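YkuJ (Bacillus subtilis, PDB 2FFG) is of unknown function but belongs to the DUF1797 family and pairs two copies of a small domain in which helices pack on an antiparallel sheet. Local coordinates at residues T9-L14 with R27-N32; T17-N22 with Y41-Q46; I36-Y41 with T51-G56; Q46-T51 with D65-V70. All blocks are in the same frame, centred on the assembly; numbering follows the deposited sequence.

Contact 1 (T9-L14 with R27-N32); sequences TRLQSL and RYFEVN
Helix 9-14 and strand 27-31 run nearly antiparallel, their axes 10.7 Å apart at an angle of 169°, with Leu-14 and Arg-27 closest at the CA atoms. This is helix-on-sheet packing of a two-layer alpha/beta domain: the N-terminal helix 3-21 lies against strand 25-31, an outermost strand of the sheet within this chain. Two arginines carry much of the contact. The Arg-27 guanidinium meets the aliphatic stem of Arg-10 with one face, Arg-10 CB standing 3.4 Å above its plane and over its centre. The two side chains cross at about a right angle, with Arg-10 CG 3.5 Å from Arg-27 NH2. The Arg-27 chain bends at chi3 (-70°), turning NE off the line of the stem, and it slides past Leu-14 in the opposite direction, CD 4.0 Å from Leu-14 CG. Arginine suits both places because its methylene stem packs like an apolar residue while its end stays charged. Two like charges so near would probably be unfavourable alone, but Glu-16 of the second subunit forms salt bridges with Arg-27 NH2 and with Arg-10 NE, so that the pair belongs to the subunit interface. Arg-10 NH1 also donates to Gly-6 O. Ser-13, small enough to sit beside this cluster, gives its OG to Arg-10 O at 3.1 Å, approaching from above the carbonyl plane. Toward the interior the character turns apolar: Phe-29 and Leu-11 are buried. There the Leu-11 methyl CD2 meets the edge of the Phe-29 ring, 3.9 Å from its CZ.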
loop_
_atom_site.group_PDB
_atom_site.type_symbol
_atom_site.label_atom_id
_atom_site.label_comp_id
_atom_site.label_asym_id
_atom_site.label_seq_id
_atom_site.Cartn_x
_atom_site.Cartn_y
_atom_site.Cartn_z
ATOM N N THR A 9 -0.187 3.191 10.145
ATOM C CA THR A 9 0.483 2.000 9.659
ATOM C C THR A 9 1.004 2.275 8.253
ATOM O O THR A 9 2.189 2.080 7.961
ATOM C CB THR A 9 -0.474 0.794 9.612
ATOM O OG1 THR A 9 -1.036 0.579 10.911
ATOM C CG2 THR A 9 0.285 -0.462 9.199
ATOM N N ARG A 10 0.116 2.759 7.396
ATOM C CA ARG A 10 0.477 3.055 6.022
ATOM C C ARG A 10 1.635 4.048 5.904
ATOM O O ARG A 10 2.463 3.948 4.995
ATOM C CB ARG A 10 -0.752 3.571 5.274
ATOM C CG ARG A 10 -1.816 2.505 5.028
ATOM C CD ARG A 10 -3.098 3.127 4.477
ATOM N NE ARG A 10 -4.066 2.127 4.028
ATOM C CZ ARG A 10 -4.770 1.335 4.830
ATOM N NH1 ARG A 10 -4.629 1.411 6.143
ATOM N NH2 ARG A 10 -5.617 0.458 4.313
ATOM N N LEU A 11 1.694 5.010 6.820
ATOM C CA LEU A 11 2.758 5.995 6.784
ATOM C C LEU A 11 4.063 5.405 7.294
ATOM O O LEU A 11 5.137 5.846 6.907
ATOM C CB LEU A 11 2.382 7.233 7.605
ATOM C CG LEU A 11 1.195 8.049 7.076
ATOM C CD1 LEU A 11 0.982 9.279 7.944
ATOM C CD2 LEU A 11 1.451 8.463 5.643
ATOM N N GLN A 12 3.968 4.401 8.155
ATOM C CA GLN A 12 5.162 3.765 8.690
ATOM C C GLN A 12 5.803 2.913 7.615
ATOM O O GLN A 12 7.027 2.928 7.450
ATOM C CB GLN A 12 4.817 2.908 9.903
ATOM C CG GLN A 12 4.341 3.711 11.094
ATOM C CD GLN A 12 3.902 2.823 12.235
ATOM O OE1 GLN A 12 3.191 1.832 12.032
ATOM N NE2 GLN A 12 4.311 3.175 13.445
ATOM N N SER A 13 4.976 2.175 6.876
ATOM C CA SER A 13 5.495 1.338 5.804
ATOM C C SER A 13 5.941 2.220 4.645
ATOM O O SER A 13 6.803 1.831 3.862
ATOM C CB SER A 13 4.440 0.324 5.338
ATOM O OG SER A 13 3.253 0.960 4.912
ATOM N N LEU A 14 5.363 3.415 4.557
ATOM C CA LEU A 14 5.711 4.363 3.503
ATOM C C LEU A 14 7.143 4.859 3.708
ATOM O O LEU A 14 7.915 4.945 2.755
ATOM C CB LEU A 14 4.718 5.542 3.507
ATOM C CG LEU A 14 4.612 6.575 2.364
ATOM C CD1 LEU A 14 5.536 7.743 2.598
ATOM C CD2 LEU A 14 4.894 5.914 1.025
ATOM N N ARG A 27 2.184 8.227 -1.561
ATOM C CA ARG A 27 0.941 7.481 -1.711
ATOM C C ARG A 27 -0.259 8.416 -1.543
ATOM O O ARG A 27 -0.133 9.538 -1.040
ATOM C CB ARG A 27 0.859 6.310 -0.725
ATOM C CG ARG A 27 0.605 6.670 0.723
ATOM C CD ARG A 27 0.839 5.460 1.605
ATOM N NE ARG A 27 -0.173 4.410 1.445
ATOM C CZ ARG A 27 -0.016 3.143 1.845
ATOM N NH1 ARG A 27 1.117 2.750 2.427
ATOM N NH2 ARG A 27 -1.000 2.265 1.673
ATOM N N TYR A 28 -1.418 7.948 -1.992
ATOM C CA TYR A 28 -2.642 8.724 -1.925
ATOM C C TYR A 28 -3.558 8.193 -0.849
ATOM O O TYR A 28 -3.446 7.055 -0.410
ATOM C CB TYR A 28 -3.411 8.640 -3.245
ATOM C CG TYR A 28 -2.734 9.293 -4.410
ATOM C CD1 TYR A 28 -2.828 10.667 -4.611
ATOM C CD2 TYR A 28 -1.979 8.544 -5.311
ATOM C CE1 TYR A 28 -2.186 11.288 -5.685
ATOM C CE2 TYR A 28 -1.327 9.157 -6.398
ATOM C CZ TYR A 28 -1.437 10.529 -6.574
ATOM O OH TYR A 28 -0.804 11.145 -7.631
ATOM N N PHE A 29 -4.467 9.050 -0.421
ATOM C CA PHE A 29 -5.474 8.674 0.542
ATOM C C PHE A 29 -6.715 9.175 -0.140
ATOM O O PHE A 29 -6.848 10.369 -0.402
ATOM C CB PHE A 29 -5.280 9.376 1.882
ATOM C CG PHE A 29 -4.146 8.829 2.678
ATOM C CD1 PHE A 29 -2.841 9.230 2.417
ATOM C CD2 PHE A 29 -4.372 7.861 3.649
ATOM C CE1 PHE A 29 -1.773 8.670 3.113
ATOM C CE2 PHE A 29 -3.315 7.292 4.351
ATOM C CZ PHE A 29 -2.014 7.695 4.085
ATOM N N GLU A 30 -7.605 8.260 -0.475
ATOM C CA GLU A 30 -8.829 8.645 -1.129
ATOM C C GLU A 30 -10.041 8.216 -0.333
ATOM O O GLU A 30 -9.973 7.311 0.498
ATOM C CB GLU A 30 -8.877 8.067 -2.544
ATOM C CG GLU A 30 -8.532 6.608 -2.655
ATOM C CD GLU A 30 -8.567 6.114 -4.100
ATOM O OE1 GLU A 30 -7.777 6.608 -4.936
ATOM O OE2 GLU A 30 -9.394 5.223 -4.398
ATOM N N VAL A 31 -11.142 8.908 -0.579
ATOM C CA VAL A 31 -12.409 8.634 0.071
ATOM C C VAL A 31 -13.406 8.470 -1.066
ATOM O O VAL A 31 -13.604 9.388 -1.858
ATOM C CB VAL A 31 -12.851 9.816 0.975
ATOM C CG1 VAL A 31 -14.279 9.611 1.451
ATOM C CG2 VAL A 31 -11.933 9.928 2.164
ATOM N N ASN A 32 -14.005 7.289 -1.169
ATOM C CA ASN A 32 -14.996 7.030 -2.213
ATOM C C ASN A 32 -14.403 7.132 -3.625
ATOM O O ASN A 32 -14.989 7.751 -4.515
ATOM C CB ASN A 32 -16.170 8.011 -2.056
ATOM C CG ASN A 32 -17.392 7.588 -2.837
ATOM O OD1 ASN A 32 -17.797 6.424 -2.793
ATOM N ND2 ASN A 32 -17.999 8.534 -3.548
#

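Contact 2 (T17-N22 with Y41-Q46); sequences TAEAAN and YFEKNQ
Ala-18 sets its CB against the edge of the Tyr-41 ring, close to the ring plane and 3.5 Å from CD2; alanine, with only CB to place, lets the helix come this close. The next residue, Glu-19, brings its carboxylate to the ring edge as well, its plane turned 69° from the ring. Its OE2 accepts two weak hydrogen bonds, from Tyr-41 OH at 3.4 Å and from Gln-46 NE2, also at 3.4 Å. The Glu-19 chain bends at chi2 (-77°), carrying CD over toward the loop, where OE1 lies 3.1 Å from Glu-43 CB. An alanine at Glu-19 would probably deprive Tyr-41 OH and Gln-46 NE2 of this shared acceptor, leaving the Gln-46 amide with its weak bond to Asn-45 O. Glu-43 slides past Glu-19 in the opposite direction, and its OE1 lies 2.7 Å from Ala-18 O. That closeness of two oxygens would suit a protonated acid, and the other carboxylate nearby would probably favour one, but Glu-43 is poorly ordered. The helix ends just beyond these groups. Asn-22, with positive phi, is the C-prime residue of a Schellman motif, in which Glu-23 N bonds to Ala-18 O and Asn-22 N weakly to Glu-19 O; asparagine tolerates this conformation better than most residues. Further in, the Tyr-41 ring meets Phe-48 of strand 47-54 with planes about 55° apart. The contact thus fastens the C-terminal end of helix 3-21 to the turn between strands 34-42 and 47-54, while Ala-18 also reaches Met-25 of strand 25-31.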
loop_
_atom_site.group_PDB
_atom_site.type_symbol
_atom_site.label_atom_id
_atom_site.label_comp_id
_atom_site.label_asym_id
_atom_site.label_seq_id
_atom_site.Cartn_x
_atom_site.Cartn_y
_atom_site.Cartn_z
ATOM N N THR A 17 9.671 1.918 3.371
ATOM C CA THR A 17 9.952 1.613 1.978
ATOM C C THR A 17 10.832 2.672 1.325
ATOM O O THR A 17 11.606 2.373 0.417
ATOM C CB THR A 17 8.642 1.473 1.187
ATOM O OG1 THR A 17 7.856 0.422 1.765
ATOM C CG2 THR A 17 8.923 1.146 -0.264
ATOM N N ALA A 18 10.729 3.907 1.801
ATOM C CA ALA A 18 11.524 4.993 1.252
ATOM C C ALA A 18 12.992 4.928 1.677
ATOM O O ALA A 18 13.885 5.281 0.904
ATOM C CB ALA A 18 10.930 6.319 1.667
ATOM N N GLU A 19 13.244 4.488 2.905
ATOM C CA GLU A 19 14.611 4.401 3.399
ATOM C C GLU A 19 15.384 3.317 2.651
ATOM O O GLU A 19 16.541 3.510 2.275
ATOM C CB GLU A 19 14.608 4.119 4.906
ATOM C CG GLU A 19 13.976 5.239 5.742
ATOM C CD GLU A 19 14.889 6.444 5.938
ATOM O OE1 GLU A 19 15.808 6.651 5.124
ATOM O OE2 GLU A 19 14.676 7.201 6.908
ATOM N N ALA A 20 14.724 2.190 2.421
ATOM C CA ALA A 20 15.325 1.065 1.713
ATOM C C ALA A 20 15.591 1.378 0.238
ATOM O O ALA A 20 16.661 1.076 -0.290
ATOM C CB ALA A 20 14.424 -0.160 1.830
ATOM N N ALA A 21 14.612 1.976 -0.427
ATOM C CA ALA A 21 14.754 2.322 -1.833
ATOM C C ALA A 21 15.697 3.510 -1.969
ATOM O O ALA A 21 16.122 3.864 -3.070
ATOM C CB ALA A 21 13.389 2.670 -2.422
ATOM N N ASN A 22 16.026 4.111 -0.832
ATOM C CA ASN A 22 16.894 5.275 -0.795
ATOM C C ASN A 22 16.429 6.360 -1.750
ATOM O O ASN A 22 17.233 6.970 -2.455
ATOM C CB ASN A 22 18.339 4.883 -1.104
ATOM C CG ASN A 22 19.205 4.829 0.146
ATOM O OD1 ASN A 22 19.461 5.852 0.782
ATOM N ND2 ASN A 22 19.645 3.634 0.512
ATOM N N TYR A 41 7.318 10.989 1.518
ATOM C CA TYR A 41 8.300 10.930 2.587
ATOM C C TYR A 41 9.696 11.202 2.066
ATOM O O TYR A 41 10.175 10.495 1.177
ATOM C CB TYR A 41 8.288 9.559 3.267
ATOM C CG TYR A 41 9.301 9.461 4.382
ATOM C CD1 TYR A 41 9.111 10.157 5.574
ATOM C CD2 TYR A 41 10.458 8.697 4.242
ATOM C CE1 TYR A 41 10.043 10.098 6.608
ATOM C CE2 TYR A 41 11.408 8.628 5.275
ATOM C CZ TYR A 41 11.190 9.333 6.455
ATOM O OH TYR A 41 12.102 9.267 7.485
ATOM N N PHE A 42 10.345 12.228 2.611
ATOM C CA PHE A 42 11.708 12.563 2.209
ATOM C C PHE A 42 12.661 12.136 3.314
ATOM O O PHE A 42 12.599 12.665 4.418
ATOM C CB PHE A 42 11.859 14.067 1.977
ATOM C CG PHE A 42 11.014 14.599 0.862
ATOM C CD1 PHE A 42 9.661 14.856 1.053
ATOM C CD2 PHE A 42 11.565 14.830 -0.390
ATOM C CE1 PHE A 42 8.871 15.335 0.007
ATOM C CE2 PHE A 42 10.784 15.310 -1.442
ATOM C CZ PHE A 42 9.438 15.561 -1.242
ATOM N N GLU A 43 13.536 11.175 3.030
ATOM C CA GLU A 43 14.496 10.721 4.037
ATOM C C GLU A 43 15.681 11.672 4.074
ATOM O O GLU A 43 16.778 11.306 4.494
ATOM C CB GLU A 43 14.977 9.306 3.740
ATOM C CG GLU A 43 15.870 9.193 2.531
ATOM C CD GLU A 43 15.532 7.978 1.706
ATOM O OE1 GLU A 43 14.403 7.922 1.172
ATOM O OE2 GLU A 43 16.388 7.081 1.597
ATOM N N LYS A 44 15.433 12.896 3.614
ATOM C CA LYS A 44 16.417 13.970 3.597
ATOM C C LYS A 44 16.204 14.646 4.944
ATOM O O LYS A 44 16.441 15.840 5.138
ATOM C CB LYS A 44 16.118 14.931 2.448
ATOM C CG LYS A 44 16.129 14.266 1.077
ATOM C CD LYS A 44 14.891 13.411 0.850
ATOM C CE LYS A 44 14.987 12.584 -0.421
ATOM N NZ LYS A 44 15.928 11.448 -0.255
ATOM N N ASN A 45 15.736 13.809 5.856
ATOM C CA ASN A 45 15.411 14.120 7.236
ATOM C C ASN A 45 14.459 12.957 7.465
ATOM O O ASN A 45 14.646 11.881 6.894
ATOM C CB ASN A 45 14.653 15.445 7.361
ATOM C CG ASN A 45 14.600 15.961 8.802
ATOM O OD1 ASN A 45 15.420 16.792 9.214
ATOM N ND2 ASN A 45 13.638 15.461 9.575
ATOM N N GLN A 46 13.432 13.168 8.269
ATOM C CA GLN A 46 12.459 12.117 8.526
ATOM C C GLN A 46 11.112 12.811 8.393
ATOM O O GLN A 46 10.208 12.594 9.199
ATOM C CB GLN A 46 12.646 11.574 9.946
ATOM C CG GLN A 46 14.104 11.285 10.316
ATOM C CD GLN A 46 14.608 9.964 9.760
ATOM O OE1 GLN A 46 14.247 8.898 10.257
ATOM N NE2 GLN A 46 15.440 10.027 8.724
#

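Contact 3 (I36-Y41 with T51-G56); sequences ICSVKY and TVFQKG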
loop_
_atom_site.group_PDB
_atom_site.type_symbol
_atom_site.label_atom_id
_atom_site.label_comp_id
_atom_site.label_asym_id
_atom_site.label_seq_id
_atom_site.Cartn_x
_atom_site.Cartn_y
_atom_site.Cartn_z
ATOM N N ILE A 36 -8.074 12.535 -2.122
ATOM C CA ILE A 36 -8.231 13.682 -1.245
ATOM C C ILE A 36 -6.870 14.319 -1.018
ATOM O O ILE A 36 -6.743 15.543 -1.036
ATOM C CB ILE A 36 -8.818 13.283 0.117
ATOM C CG1 ILE A 36 -10.185 12.637 -0.081
ATOM C CG2 ILE A 36 -8.932 14.506 1.011
ATOM C CD1 ILE A 36 -11.300 13.493 -0.749
ATOM N N CYS A 37 -5.859 13.478 -0.808
ATOM C CA CYS A 37 -4.497 13.948 -0.582
ATOM C C CYS A 37 -3.428 12.866 -0.821
ATOM O O CYS A 37 -3.722 11.676 -0.918
ATOM C CB CYS A 37 -4.362 14.488 0.852
ATOM S SG CYS A 37 -4.535 13.233 2.159
ATOM N N SER A 38 -2.180 13.297 -0.945
ATOM C CA SER A 38 -1.079 12.370 -1.119
ATOM C C SER A 38 0.031 12.792 -0.159
ATOM O O SER A 38 0.164 13.972 0.183
ATOM C CB SER A 38 -0.569 12.394 -2.552
ATOM O OG SER A 38 -0.020 13.654 -2.871
ATOM N N VAL A 39 0.808 11.826 0.306
ATOM C CA VAL A 39 1.894 12.138 1.211
ATOM C C VAL A 39 3.194 11.588 0.646
ATOM O O VAL A 39 3.245 10.470 0.149
ATOM C CB VAL A 39 1.637 11.553 2.632
ATOM C CG1 VAL A 39 1.408 10.056 2.544
ATOM C CG2 VAL A 39 2.823 11.852 3.550
ATOM N N LYS A 40 4.237 12.400 0.707
ATOM C CA LYS A 40 5.541 11.998 0.215
ATOM C C LYS A 40 6.529 12.044 1.378
ATOM O O LYS A 40 6.555 13.006 2.159
ATOM C CB LYS A 40 5.980 12.941 -0.900
ATOM C CG LYS A 40 7.207 12.499 -1.661
ATOM C CD LYS A 40 7.388 13.354 -2.911
ATOM C CE LYS A 40 8.536 12.851 -3.772
ATOM N NZ LYS A 40 8.681 13.645 -5.022
ATOM N N TYR A 41 7.318 10.989 1.518
ATOM C CA TYR A 41 8.300 10.930 2.587
ATOM C C TYR A 41 9.696 11.202 2.066
ATOM O O TYR A 41 10.175 10.495 1.177
ATOM C CB TYR A 41 8.288 9.559 3.267
ATOM C CG TYR A 41 9.301 9.461 4.382
ATOM C CD1 TYR A 41 9.111 10.157 5.574
ATOM C CD2 TYR A 41 10.458 8.697 4.242
ATOM C CE1 TYR A 41 10.043 10.098 6.608
ATOM C CE2 TYR A 41 11.408 8.628 5.275
ATOM C CZ TYR A 41 11.190 9.333 6.455
ATOM O OH TYR A 41 12.102 9.267 7.485
ATOM N N THR A 51 0.238 16.893 0.435
ATOM C CA THR A 51 -0.328 17.664 -0.660
ATOM C C THR A 51 -1.846 17.496 -0.613
ATOM O O THR A 51 -2.358 16.375 -0.653
ATOM C CB THR A 51 0.236 17.170 -2.002
ATOM O OG1 THR A 51 1.651 17.401 -2.023
ATOM C CG2 THR A 51 -0.401 17.903 -3.161
ATOM N N VAL A 52 -2.554 18.620 -0.504
ATOM C CA VAL A 52 -4.012 18.634 -0.413
ATOM C C VAL A 52 -4.622 19.126 -1.724
ATOM O O VAL A 52 -4.408 20.269 -2.134
ATOM C CB VAL A 52 -4.480 19.576 0.720
ATOM C CG1 VAL A 52 -5.988 19.448 0.920
ATOM C CG2 VAL A 52 -3.714 19.273 1.999
ATOM N N PHE A 53 -5.407 18.275 -2.369
ATOM C CA PHE A 53 -5.996 18.647 -3.650
ATOM C C PHE A 53 -7.237 19.531 -3.555
ATOM O O PHE A 53 -7.989 19.494 -2.577
ATOM C CB PHE A 53 -6.313 17.377 -4.457
ATOM C CG PHE A 53 -5.114 16.486 -4.669
ATOM C CD1 PHE A 53 -4.034 16.920 -5.436
ATOM C CD2 PHE A 53 -5.037 15.235 -4.052
ATOM C CE1 PHE A 53 -2.893 16.126 -5.582
ATOM C CE2 PHE A 53 -3.901 14.431 -4.190
ATOM C CZ PHE A 53 -2.826 14.876 -4.954
ATOM N N GLN A 54 -7.414 20.353 -4.578
ATOM C CA GLN A 54 -8.571 21.229 -4.684
ATOM C C GLN A 54 -8.863 21.355 -6.179
ATOM O O GLN A 54 -7.982 21.728 -6.952
ATOM C CB GLN A 54 -8.287 22.613 -4.082
ATOM C CG GLN A 54 -9.471 23.570 -4.202
ATOM C CD GLN A 54 -9.207 24.956 -3.618
ATOM O OE1 GLN A 54 -8.229 25.622 -3.973
ATOM N NE2 GLN A 54 -10.095 25.402 -2.730
ATOM N N LYS A 55 -10.086 21.026 -6.581
ATOM C CA LYS A 55 -10.475 21.096 -7.986
ATOM C C LYS A 55 -10.189 22.426 -8.696
ATOM O O LYS A 55 -10.467 23.511 -8.173
ATOM C CB LYS A 55 -11.957 20.770 -8.129
ATOM C CG LYS A 55 -12.325 19.326 -7.870
ATOM C CD LYS A 55 -13.788 19.097 -8.224
ATOM C CE LYS A 55 -14.194 17.656 -8.054
ATOM N NZ LYS A 55 -15.630 17.469 -8.390
ATOM N N GLY A 56 -9.632 22.325 -9.898
ATOM C CA GLY A 56 -9.318 23.503 -10.689
ATOM C C GLY A 56 -8.258 24.389 -10.070
ATOM O O GLY A 56 -7.951 25.469 -10.587
HETATM O O HOH W 1 -8.773 17.658 -1.000
#
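Ser-38 and Thr-51 form an antiparallel hydrogen-bonded pair. Thr-51 N donates to Ser-38 O at 2.9 Å and nearly straight (176°), and Ser-38 N returns a bond of 3.1 Å to Thr-51 O. A third rung is weak: Phe-53 N reaches Ile-36 O at 3.3 Å. A water also donates to Ile-36 O, at 2.9 Å; its link to Phe-53 O is doubtful. Between these rungs Cys-37 and Val-52 make a non-hydrogen-bonded pair, their CA atoms 4.7 Å apart. Cys-37 CB lies 3.1 Å from Thr-51 O. Cys-37 and Val-52 point to the face under helix 67-79, where they meet Ile-74 and Leu-77 respectively; the compact, weakly polar thiol of Cys-37 suits this buried layer. The other face carries Ser-38, Thr-51 and Phe-53. Here Ser-38 OG packs against Thr-51 CB at 3.6 Å, and the Phe-53 ring folds back across the neighbouring strand. Its CG is anti to the carbonyl carbon (chi1 -56°), and beyond it CE2 comes to Cys-37 CA and CZ to Ser-38 OG. The ring also touches Tyr-28 and Pro-59, so it spans from strand 25-31 to strand 57-64, a reach that a small residue would lack. Beta-branched Thr-51 and Val-52 favour the extended backbone they adopt. Ile-36 and Cys-37 both face Phe-29 on the other side of their strand, a classic beta bulge. The whole is the central beta hairpin, strands 34-42 and 47-54, of a four-stranded antiparallel meander.

Contact 4 (Q46-T51 with D65-V70); sequences QTFELT and DNIDMV
Beside the packing of Phe-48 against Ile-67 and Val-70, Asn-66 OD1 is gripped by two backbone N-H groups of the helix it opens. The bond from Asp-68 N is 2.6 Å long but bent and weak, and that from the selenomethionine Met-69 N is 3.1 Å, its donor above the plane of the amide carbonyl. This makes Asn-66 the N-cap of helix 67-79, and asparagine suits the place because its short side chain reaches forward to the N-H groups of the first turn. The helix lies on strand 47-54 in the two-layer alpha/beta arrangement, and apolar groups join the two. Phe-48, buried, is central, its CG anti to the carbonyl carbon (chi1 -62°). Val-70 CG1 sits over one face of the ring, 4.1 Å above its plane and offset toward the rim. Ile-67 lies side by side with Phe-48, pointing the same way, and its CB is 4.0 Å from CE1. Phe-48 also touches Val-39 and Gln-15, joining the sheet to both helices. An alanine at Phe-48 would probably open a gap beneath Val-70 CG1 and leave Ile-67 without its flat neighbour. At the exposed end of the strand, the Thr-47 methyl CG2 meets Asp-65 CB at 3.7 Å, while the charged Asp-65 carboxylate turns from the strand, at an exposed position. Val-70, branched at CB, serves two residues of the strand at once: as CG1 lies over the ring, CG2 packs on Phe-48 CB and stands 4.4 Å from Leu-50 CB.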
loop_
_atom_site.group_PDB
_atom_site.type_symbol
_atom_site.label_atom_id
_atom_site.label_comp_id
_atom_site.label_asym_id
_atom_site.label_seq_id
_atom_site.Cartn_x
_atom_site.Cartn_y
_atom_site.Cartn_z
ATOM N N GLN A 46 13.432 13.168 8.269
ATOM C CA GLN A 46 12.459 12.117 8.526
ATOM C C GLN A 46 11.112 12.811 8.393
ATOM O O GLN A 46 10.208 12.594 9.199
ATOM C CB GLN A 46 12.646 11.574 9.946
ATOM C CG GLN A 46 14.104 11.285 10.316
ATOM C CD GLN A 46 14.608 9.964 9.760
ATOM O OE1 GLN A 46 14.247 8.898 10.257
ATOM N NE2 GLN A 46 15.440 10.027 8.724
ATOM N N THR A 47 10.985 13.635 7.353
ATOM C CA THR A 47 9.775 14.418 7.128
ATOM C C THR A 47 8.788 13.967 6.059
ATOM O O THR A 47 9.129 13.309 5.078
ATOM C CB THR A 47 10.125 15.881 6.810
ATOM O OG1 THR A 47 10.761 15.952 5.527
ATOM C CG2 THR A 47 11.057 16.452 7.879
ATOM N N PHE A 48 7.544 14.363 6.267
ATOM C CA PHE A 48 6.474 14.047 5.348
ATOM C C PHE A 48 5.991 15.335 4.715
ATOM O O PHE A 48 5.961 16.385 5.361
ATOM C CB PHE A 48 5.308 13.399 6.084
ATOM C CG PHE A 48 5.651 12.093 6.733
ATOM C CD1 PHE A 48 6.392 12.055 7.908
ATOM C CD2 PHE A 48 5.244 10.894 6.163
ATOM C CE1 PHE A 48 6.721 10.843 8.505
ATOM C CE2 PHE A 48 5.569 9.677 6.752
ATOM C CZ PHE A 48 6.305 9.649 7.918
ATOM N N GLU A 49 5.644 15.261 3.440
ATOM C CA GLU A 49 5.111 16.414 2.740
ATOM C C GLU A 49 3.691 16.047 2.321
ATOM O O GLU A 49 3.478 15.127 1.534
ATOM C CB GLU A 49 5.947 16.745 1.512
ATOM C CG GLU A 49 5.449 17.978 0.781
ATOM C CD GLU A 49 6.172 18.210 -0.525
ATOM O OE1 GLU A 49 6.083 17.338 -1.419
ATOM O OE2 GLU A 49 6.826 19.262 -0.659
ATOM N N LEU A 50 2.719 16.751 2.878
ATOM C CA LEU A 50 1.330 16.490 2.554
ATOM C C LEU A 50 0.816 17.457 1.486
ATOM O O LEU A 50 0.950 18.672 1.610
ATOM C CB LEU A 50 0.479 16.610 3.810
ATOM C CG LEU A 50 -1.018 16.338 3.655
ATOM C CD1 LEU A 50 -1.281 14.843 3.561
ATOM C CD2 LEU A 50 -1.752 16.920 4.847
ATOM N N THR A 51 0.238 16.893 0.435
ATOM C CA THR A 51 -0.328 17.664 -0.660
ATOM C C THR A 51 -1.846 17.496 -0.613
ATOM O O THR A 51 -2.358 16.375 -0.653
ATOM C CB THR A 51 0.236 17.170 -2.002
ATOM O OG1 THR A 51 1.651 17.401 -2.023
ATOM C CG2 THR A 51 -0.401 17.903 -3.161
ATOM N N ASP A 65 7.297 16.838 10.253
ATOM C CA ASP A 65 8.463 16.043 10.610
ATOM C C ASP A 65 8.048 14.963 11.588
ATOM O O ASP A 65 8.871 14.171 12.034
ATOM C CB ASP A 65 9.552 16.920 11.236
ATOM C CG ASP A 65 9.067 17.662 12.464
ATOM O OD1 ASP A 65 8.191 18.542 12.322
ATOM O OD2 ASP A 65 9.555 17.364 13.575
ATOM N N ASN A 66 6.759 14.919 11.902
ATOM C CA ASN A 66 6.255 13.927 12.829
ATOM C C ASN A 66 5.082 13.130 12.255
ATOM O O ASN A 66 4.039 13.684 11.916
ATOM C CB ASN A 66 5.836 14.605 14.130
ATOM C CG ASN A 66 5.328 13.620 15.149
ATOM O OD1 ASN A 66 4.370 12.895 14.893
ATOM N ND2 ASN A 66 5.969 13.579 16.312
ATOM N N ILE A 67 5.269 11.819 12.172
ATOM C CA ILE A 67 4.269 10.909 11.641
ATOM C C ILE A 67 2.888 10.993 12.314
ATOM O O ILE A 67 1.858 10.862 11.649
ATOM C CB ILE A 67 4.787 9.464 11.720
ATOM C CG1 ILE A 67 3.873 8.541 10.920
ATOM C CG2 ILE A 67 4.869 9.017 13.179
ATOM C CD1 ILE A 67 2.518 8.098 11.534
ATOM N N ASP A 68 2.857 11.211 13.622
ATOM C CA ASP A 68 1.578 11.291 14.318
ATOM C C ASP A 68 0.818 12.542 13.922
ATOM O O ASP A 68 -0.406 12.522 13.798
ATOM C CB ASP A 68 1.764 11.270 15.848
ATOM C CG ASP A 68 2.131 9.892 16.377
ATOM O OD1 ASP A 68 1.755 8.892 15.736
ATOM O OD2 ASP A 68 2.780 9.807 17.440
HETATM N N MSE A 69 1.551 13.629 13.716
HETATM C CA MSE A 69 0.941 14.889 13.341
HETATM C C MSE A 69 0.451 14.958 11.900
HETATM O O MSE A 69 -0.535 15.632 11.615
HETATM C CB MSE A 69 1.913 16.013 13.637
HETATM C CG MSE A 69 2.137 16.156 15.125
HETATM SE SE MSE A 69 3.449 17.458 15.566
HETATM C CE MSE A 69 2.450 19.041 15.055
ATOM N N VAL A 70 1.132 14.277 10.987
ATOM C CA VAL A 70 0.693 14.286 9.607
ATOM C C VAL A 70 -0.515 13.350 9.511
ATOM O O VAL A 70 -1.461 13.613 8.782
ATOM C CB VAL A 70 1.824 13.837 8.655
ATOM C CG1 VAL A 70 2.266 12.414 8.987
ATOM C CG2 VAL A 70 1.355 13.952 7.209
#

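Overall arrangement
The four contacts join two helices to one face of an antiparallel meander and two of its strands to each other. Contacts 1 and 2 share helix 3-21, their centres 16 Å apart, and Leu-14 CD1 bridges them by packing 3.4 Å from Tyr-41 CB. Contact 4 brings the second helix to the same layer: Leu-11 CD1 of contact 1 lies 3.5 Å from Val-70 CG1. The sheet links the rest. Phe-29 N of contact 1 probably bonds to Cys-37 O of contact 3, and Lys-40 O of contact 3 to Glu-49 N of contact 4. Contacts 2 and 3 share Tyr-41, though their centres stand about 19 Å apart. Among them, contact 1 reaches the second subunit.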